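Side-chain contacts in putative anti-sigma factor antagonist TM_1081 (PDB 3F43), which probably acts as an anti-anti-sigma factor, counteracting an anti-sigma factor and so releasing a sigma factor from inhibition: residues Phe56-Asp61 with Asp113-Ala118; Gly71-Ile76 with Phe87-Pro92. All coordinates share one frame; numbering follows the deposited sequence.

Interaction 1 of 2, residues Phe56-Asp61 with Asp113-Ala118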
# COMPACT_ATOMS: atom_id res chain seq x y z
N PHE A 56 0.15 7.04 -17.11
CA PHE A 56 1.41 7.53 -16.58
C PHE A 56 1.06 8.31 -15.31
O PHE A 56 0.26 9.25 -15.36
CB PHE A 56 2.12 8.50 -17.50
CG PHE A 56 2.54 7.97 -18.84
CD1 PHE A 56 2.54 6.61 -19.16
CD2 PHE A 56 2.99 8.88 -19.82
CE1 PHE A 56 2.93 6.17 -20.42
CE2 PHE A 56 3.39 8.44 -21.05
CZ PHE A 56 3.38 7.07 -21.36
N LEU A 57 1.70 7.98 -14.19
CA LEU A 57 1.56 8.78 -13.00
C LEU A 57 2.85 9.59 -12.88
O LEU A 57 3.93 9.10 -12.52
CB LEU A 57 1.27 7.92 -11.76
CG LEU A 57 1.31 8.66 -10.41
CD1 LEU A 57 0.27 9.81 -10.41
CD2 LEU A 57 1.06 7.66 -9.29
N VAL A 58 2.73 10.87 -13.24
CA VAL A 58 3.83 11.80 -13.26
C VAL A 58 3.99 12.38 -11.85
O VAL A 58 3.04 12.94 -11.28
CB VAL A 58 3.60 12.90 -14.30
CG1 VAL A 58 4.76 13.94 -14.24
CG2 VAL A 58 3.48 12.29 -15.73
N LEU A 59 5.18 12.23 -11.31
CA LEU A 59 5.49 12.56 -9.91
C LEU A 59 6.38 13.80 -9.71
O LEU A 59 6.88 14.06 -8.63
CB LEU A 59 6.12 11.31 -9.25
CG LEU A 59 5.22 10.08 -9.20
CD1 LEU A 59 5.99 8.83 -8.74
CD2 LEU A 59 4.09 10.37 -8.26
N SER A 60 6.57 14.61 -10.76
CA SER A 60 7.41 15.77 -10.71
C SER A 60 7.13 16.72 -9.55
O SER A 60 8.06 17.28 -8.97
CB SER A 60 7.26 16.56 -12.03
OG SER A 60 7.52 15.73 -13.15
N ASP A 61 5.84 16.86 -9.21
CA ASP A 61 5.42 17.84 -8.19
C ASP A 61 4.99 17.16 -6.89
O ASP A 61 4.45 17.82 -6.02
CB ASP A 61 4.29 18.69 -8.74
CG ASP A 61 4.71 19.49 -9.92
OD1 ASP A 61 5.73 20.17 -9.83
OD2 ASP A 61 4.02 19.43 -10.96
N ASP A 113 12.38 8.59 -16.33
CA ASP A 113 12.80 9.91 -15.90
C ASP A 113 11.91 11.00 -16.50
O ASP A 113 11.72 12.04 -15.86
CB ASP A 113 14.24 10.20 -16.31
CG ASP A 113 15.26 9.46 -15.47
OD1 ASP A 113 14.95 8.97 -14.37
OD2 ASP A 113 16.42 9.41 -15.95
N THR A 114 11.37 10.76 -17.69
CA THR A 114 10.63 11.78 -18.45
C THR A 114 9.45 11.20 -19.22
O THR A 114 9.40 10.00 -19.50
CB THR A 114 11.52 12.53 -19.48
OG1 THR A 114 11.81 11.68 -20.61
CG2 THR A 114 12.83 13.02 -18.82
N ILE A 115 8.49 12.06 -19.51
CA ILE A 115 7.29 11.69 -20.21
C ILE A 115 7.62 11.18 -21.64
O ILE A 115 7.02 10.20 -22.08
CB ILE A 115 6.25 12.88 -20.24
CG1 ILE A 115 5.75 13.16 -18.82
CG2 ILE A 115 5.09 12.55 -21.20
CD1 ILE A 115 4.81 14.41 -18.71
N SER A 116 8.59 11.77 -22.33
CA SER A 116 8.88 11.32 -23.70
C SER A 116 9.43 9.91 -23.68
O SER A 116 9.08 9.09 -24.54
CB SER A 116 9.80 12.31 -24.45
OG SER A 116 10.98 12.57 -23.71
N GLU A 117 10.23 9.58 -22.69
CA GLU A 117 10.72 8.21 -22.54
C GLU A 117 9.58 7.22 -22.35
O GLU A 117 9.57 6.15 -22.97
CB GLU A 117 11.70 8.11 -21.38
CG GLU A 117 13.02 8.84 -21.63
CD GLU A 117 13.83 9.09 -20.35
OE1 GLU A 117 13.41 8.65 -19.26
OE2 GLU A 117 14.89 9.75 -20.45
N ALA A 118 8.63 7.56 -21.49
CA ALA A 118 7.46 6.69 -21.24
C ALA A 118 6.62 6.51 -22.51
O ALA A 118 6.14 5.41 -22.81
CB ALA A 118 6.58 7.25 -20.08
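Phe56, on strand 54-58, lays one face of its ring against the methyl of Ala118 in helix 115-123. Ala118 CB lies 3.6 Å from the ring centroid and 19° off the ring normal, a CH-pi contact over the face. The methyl is displaced toward the CE2-CZ side of the rim, where Ala118 CB is 3.5 Å from Phe56 CZ. The torsion about CA-CB sets this up: CG stands anti to the carbonyl carbon (chi1 -63°), which carries the ring out to the helix. With an alanine here, the Ala118 methyl is likely to lose the ring face it rests on, opening a gap between strand and helix.

The other half of the contact is looser. Val58 CG2 rests on the CG1-CD1 arm of Ile115, 3.9 Å from Ile115 CD1, the two side chains crossing at about a right angle. Phe56 CE2 comes no nearer to Ile115 CG2 than 4.5 Å. Ile115 is partly exposed, and a bound pentaethylene glycol, probably from the crystallisation liquor, lies about 4 Å from its side chain, whereas Phe56, Val58 and Ala118 are buried. Thr114 takes the N-cap position of the helix, and Ala118 N bonds to Thr114 O at 3.2 Å. Val22, Ile24, Phe86 and Val90 also touch Phe56 or Val58. The arrangement is that of the C-terminal helix of a STAS domain, its Ala118 and Ile115 packed on Phe56 and Val58 of a central strand of the SpoIIAA-like alpha/beta fold.

Interaction 2 of 2, residues Gly71-Ile76 with Phe87-Pro92; sequences GVIVNI and FALVSP
This is a buried, largely apolar helix-on-sheet contact inside a beta-alpha-beta unit of the STAS domain, formed by strand 54-58, helix 67-83 and strand 86-90. The evidence is the run of the axes: those of the short segments, helix 71-76 and strand 87-90, come within 10.3 Å and make an angle of 148°, so the helix runs roughly antiparallel to the strand it precedes. The four residues that touch, Ile73, Ile76, Phe87 and Leu89, are all buried.

Phe87 carries most of the contact. Its CG is anti to the backbone N (chi1 -174°), which sends the ring from the strand toward the helix, where it is met by isoleucines one helical turn apart. Ile73 approaches through its CG2 branch, 4.0 Å from Phe87 CE2, but its carbonyl is nearer: Ile73 O, oblique to the ring, is 3.7 Å from Phe87 CE2. Both isoleucine side chains cross Phe87 at about a right angle. Farther along the strand the packing thins: Leu89 bends its end toward the helix, but Leu89 CD2 stays 4.3 Å from Ile73 CG2.

Leu57 of the neighbouring strand touches Ile73, Phe87 and Leu89, continuing the apolar layer across the sheet, and Val43 of helix 36-48 packs against Ile76. Away from the strand, Val74 packs on Ser67 of the second subunit, so one helix serves both core and dimer contact. The closest side-chain approach is made by the Ile76 CG2 methyl, which makes a CH-pi contact over one face of the Phe87 ring, displaced toward its rim, 3.7 Å from the centroid and 15° off the normal, with Phe87 CZ just 3.6 Å away.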
# COMPACT_ATOMS: atom_id res chain seq x y z
N GLY A 71 -0.16 2.50 -1.34
CA GLY A 71 -1.30 1.61 -1.49
C GLY A 71 -2.13 1.95 -2.72
O GLY A 71 -2.60 1.05 -3.44
N VAL A 72 -2.29 3.24 -2.99
CA VAL A 72 -2.99 3.69 -4.20
C VAL A 72 -2.25 3.26 -5.47
O VAL A 72 -2.85 2.71 -6.41
CB VAL A 72 -3.34 5.15 -4.14
CG1 VAL A 72 -3.84 5.64 -5.52
CG2 VAL A 72 -4.39 5.34 -2.98
N ILE A 73 -0.93 3.47 -5.50
CA ILE A 73 -0.11 3.03 -6.62
C ILE A 73 -0.27 1.52 -6.85
O ILE A 73 -0.46 1.06 -7.99
CB ILE A 73 1.34 3.42 -6.41
CG1 ILE A 73 1.44 4.95 -6.50
CG2 ILE A 73 2.26 2.73 -7.42
CD1 ILE A 73 2.82 5.48 -6.12
N VAL A 74 -0.23 0.76 -5.77
CA VAL A 74 -0.41 -0.67 -5.84
C VAL A 74 -1.78 -1.04 -6.38
O VAL A 74 -1.89 -1.94 -7.19
CB VAL A 74 -0.11 -1.34 -4.47
CG1 VAL A 74 -0.63 -2.80 -4.42
CG2 VAL A 74 1.39 -1.26 -4.18
N ASN A 75 -2.83 -0.32 -5.93
CA ASN A 75 -4.16 -0.63 -6.42
C ASN A 75 -4.29 -0.37 -7.91
O ASN A 75 -4.93 -1.13 -8.64
CB ASN A 75 -5.20 0.18 -5.66
CG ASN A 75 -5.50 -0.40 -4.30
OD1 ASN A 75 -5.48 -1.61 -4.11
ND2 ASN A 75 -5.81 0.48 -3.36
N ILE A 76 -3.71 0.73 -8.38
CA ILE A 76 -3.70 1.04 -9.81
C ILE A 76 -2.93 -0.01 -10.62
O ILE A 76 -3.40 -0.51 -11.67
CB ILE A 76 -3.12 2.46 -10.09
CG1 ILE A 76 -4.03 3.52 -9.48
CG2 ILE A 76 -2.95 2.75 -11.61
CD1 ILE A 76 -3.36 4.91 -9.41
N PHE A 87 1.18 0.64 -17.19
CA PHE A 87 1.32 1.60 -16.09
C PHE A 87 2.78 2.01 -15.93
O PHE A 87 3.68 1.14 -15.93
CB PHE A 87 0.79 0.99 -14.78
CG PHE A 87 0.74 1.95 -13.62
CD1 PHE A 87 0.34 3.28 -13.76
CD2 PHE A 87 1.02 1.49 -12.32
CE1 PHE A 87 0.29 4.14 -12.64
CE2 PHE A 87 0.93 2.33 -11.21
CZ PHE A 87 0.57 3.66 -11.37
N ALA A 88 3.04 3.31 -15.83
CA ALA A 88 4.38 3.77 -15.51
C ALA A 88 4.38 4.92 -14.55
O ALA A 88 3.47 5.74 -14.58
CB ALA A 88 5.15 4.21 -16.77
N LEU A 89 5.40 4.92 -13.69
CA LEU A 89 5.68 6.06 -12.82
C LEU A 89 6.70 6.91 -13.56
O LEU A 89 7.62 6.39 -14.17
CB LEU A 89 6.22 5.61 -11.46
CG LEU A 89 5.36 4.60 -10.71
CD1 LEU A 89 5.96 4.21 -9.37
CD2 LEU A 89 3.93 5.13 -10.53
N VAL A 90 6.54 8.23 -13.52
CA VAL A 90 7.38 9.15 -14.27
C VAL A 90 7.90 10.25 -13.36
O VAL A 90 7.14 10.85 -12.58
CB VAL A 90 6.61 9.78 -15.48
CG1 VAL A 90 7.55 10.59 -16.35
CG2 VAL A 90 5.97 8.66 -16.33
N SER A 91 9.19 10.51 -13.46
CA SER A 91 9.84 11.60 -12.72
C SER A 91 9.75 11.60 -11.18
O SER A 91 9.58 12.66 -10.57
CB SER A 91 9.35 12.97 -13.29
OG SER A 91 9.34 12.95 -14.69
N PRO A 92 9.95 10.43 -10.53
CA PRO A 92 10.02 10.48 -9.07
C PRO A 92 11.25 11.25 -8.64
O PRO A 92 12.34 11.10 -9.22
CB PRO A 92 10.16 8.99 -8.69
CG PRO A 92 10.88 8.40 -9.84
CD PRO A 92 10.23 9.07 -11.04

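From the N terminus, the chain first reaches residues 56-61, then runs through helix 67-83, which contains 71-76, and strand 86-90, where interaction 2 closes a short loop with only ten residues between its segments. It continues through helix 94-102 and strand 110-112 before 113-118 closes the longer loop of interaction 1, with 51 residues between. Interaction 2 is therefore nested inside interaction 1. Strands 54-58 and 86-90 are sheet neighbours; at their ends Leu59 N lies 2.7 Å from Val90 O, while Asp113 O, 2.8 Å from Ser91 OG, joins the loops after strands 110-112 and 86-90, both probable hydrogen bonds. Helices 67-83 and 115-123 are thus tied to one sheet, the contact centres about 11 Å apart.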